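Local coordinates for membrane protein, putative (Geobacter sulfurreducens PCA, PDB 2QYB) that is of unknown function but may, as a whole protein, combine membrane transport with phosphatase activity, this chain being its GAF domain, at residues 47-52 with 123-128. Residues are numbered along the deposited sequence; the frame is centred on the assembly and turned at random.
Sequences GVLRVR and FGILSV
Leu-49 and Gly-124 bring the two backbones nearest, with 6.7 Å between their CA atoms, and from there the two segments diverge strongly; strand 37-43 lies between strands 49-56 and 124-130, antiparallel to each, and pairs with both, so they meet through side chains. Leu-49 carries the contact. Its CG sits beside the backbone N and anti to the carbonyl carbon (chi1 -79°), which directs the forked end towards the other strand, where the two methyls take different targets. CD2 rests on the backbone of Gly-124, 3.8 Å from its CA; with no side chain, glycine offers its bare main chain to the methyl. CD1, the more extended branch, lies 4.0 Å from CG1 of Ile-125, the two side chains meeting at a slant. Branched aliphatic residues suit this buried, water-excluding position. Ile-125 also packs on Ile-75, Ala-78 and Phe-79 of helix 74-81, so the apolar patch continues from the sheet into that helix. Arg-50 instead forms a salt bridge with Asp-66, and Arg-52 one with Asp-17 of the second subunit. Opposite Ile-115 of strand 109-115 the chain spends two residues, Phe-123 and Gly-124, in a classic beta bulge. Bridging two strands over the one between them, the contact belongs to the central antiparallel sheet, of order 2-1-5-4-3, characteristic of GAF domains.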
# COMPACT_ATOMS: atom_id res chain seq x y z
N GLY A 47 2.80 0.79 -22.04
CA GLY A 47 4.02 -0.03 -21.92
C GLY A 47 5.06 0.36 -20.85
O GLY A 47 6.12 -0.27 -20.79
N VAL A 48 4.80 1.39 -20.04
CA VAL A 48 5.71 1.76 -18.95
C VAL A 48 5.54 0.78 -17.73
O VAL A 48 4.42 0.41 -17.37
CB VAL A 48 5.44 3.24 -18.49
CG1 VAL A 48 6.34 3.66 -17.29
CG2 VAL A 48 5.59 4.20 -19.65
N LEU A 49 6.66 0.39 -17.13
CA LEU A 49 6.67 -0.41 -15.88
C LEU A 49 6.43 0.51 -14.68
O LEU A 49 7.34 1.20 -14.20
CB LEU A 49 7.99 -1.17 -15.71
CG LEU A 49 8.15 -2.46 -16.53
CD1 LEU A 49 9.58 -2.96 -16.41
CD2 LEU A 49 7.16 -3.56 -16.07
N ARG A 50 5.19 0.51 -14.22
CA ARG A 50 4.74 1.35 -13.15
C ARG A 50 4.85 0.61 -11.83
O ARG A 50 4.38 -0.53 -11.71
CB ARG A 50 3.28 1.74 -13.38
CG ARG A 50 2.98 2.58 -14.64
CD ARG A 50 3.24 4.07 -14.48
NE ARG A 50 2.85 4.57 -13.16
CZ ARG A 50 1.67 5.11 -12.81
NH1 ARG A 50 1.49 5.48 -11.54
NH2 ARG A 50 0.68 5.27 -13.68
N VAL A 51 5.41 1.29 -10.83
CA VAL A 51 5.36 0.80 -9.44
C VAL A 51 3.92 0.69 -8.91
O VAL A 51 3.17 1.70 -8.82
CB VAL A 51 6.14 1.69 -8.47
CG1 VAL A 51 6.01 1.13 -7.05
CG2 VAL A 51 7.61 1.81 -8.93
N ARG A 52 3.54 -0.56 -8.59
CA ARG A 52 2.19 -0.86 -8.11
C ARG A 52 2.17 -1.43 -6.69
O ARG A 52 1.15 -1.45 -6.07
CB ARG A 52 1.50 -1.83 -9.07
CG ARG A 52 1.32 -1.27 -10.49
CD ARG A 52 0.77 0.17 -10.48
NE ARG A 52 0.21 0.56 -11.75
CZ ARG A 52 -0.41 1.71 -11.97
NH1 ARG A 52 -0.55 2.58 -10.99
NH2 ARG A 52 -0.91 1.99 -13.17
N PHE A 123 4.41 -9.37 -17.98
CA PHE A 123 3.65 -8.14 -17.83
C PHE A 123 4.05 -7.28 -16.63
O PHE A 123 3.38 -6.27 -16.34
CB PHE A 123 2.15 -8.42 -17.86
CG PHE A 123 1.66 -9.42 -16.86
CD1 PHE A 123 1.23 -10.67 -17.27
CD2 PHE A 123 1.56 -9.10 -15.53
CE1 PHE A 123 0.75 -11.60 -16.36
CE2 PHE A 123 1.08 -10.02 -14.62
CZ PHE A 123 0.68 -11.26 -15.04
N GLY A 124 5.17 -7.66 -16.00
CA GLY A 124 5.78 -6.94 -14.91
C GLY A 124 7.12 -7.51 -14.46
O GLY A 124 7.61 -8.49 -15.00
N ILE A 125 7.71 -6.83 -13.46
CA ILE A 125 8.95 -7.24 -12.80
C ILE A 125 8.80 -7.24 -11.25
O ILE A 125 8.27 -6.34 -10.68
CB ILE A 125 10.11 -6.31 -13.20
CG1 ILE A 125 10.42 -6.48 -14.71
CG2 ILE A 125 11.36 -6.64 -12.43
CD1 ILE A 125 10.96 -7.89 -15.14
N LEU A 126 9.26 -8.29 -10.62
CA LEU A 126 9.44 -8.33 -9.22
C LEU A 126 10.92 -8.04 -8.97
O LEU A 126 11.74 -8.81 -9.40
CB LEU A 126 9.06 -9.74 -8.68
CG LEU A 126 9.50 -10.05 -7.25
CD1 LEU A 126 8.84 -9.03 -6.27
CD2 LEU A 126 9.27 -11.57 -6.83
N SER A 127 11.22 -6.92 -8.31
CA SER A 127 12.60 -6.49 -8.01
C SER A 127 12.82 -6.60 -6.52
O SER A 127 11.99 -6.15 -5.75
CB SER A 127 12.83 -5.02 -8.41
OG SER A 127 12.34 -4.73 -9.73
N VAL A 128 13.95 -7.16 -6.09
CA VAL A 128 14.23 -7.30 -4.65
C VAL A 128 15.67 -6.95 -4.29
O VAL A 128 16.60 -7.22 -5.03
CB VAL A 128 13.94 -8.75 -4.18
CG1 VAL A 128 12.49 -9.11 -4.48
CG2 VAL A 128 14.84 -9.76 -4.89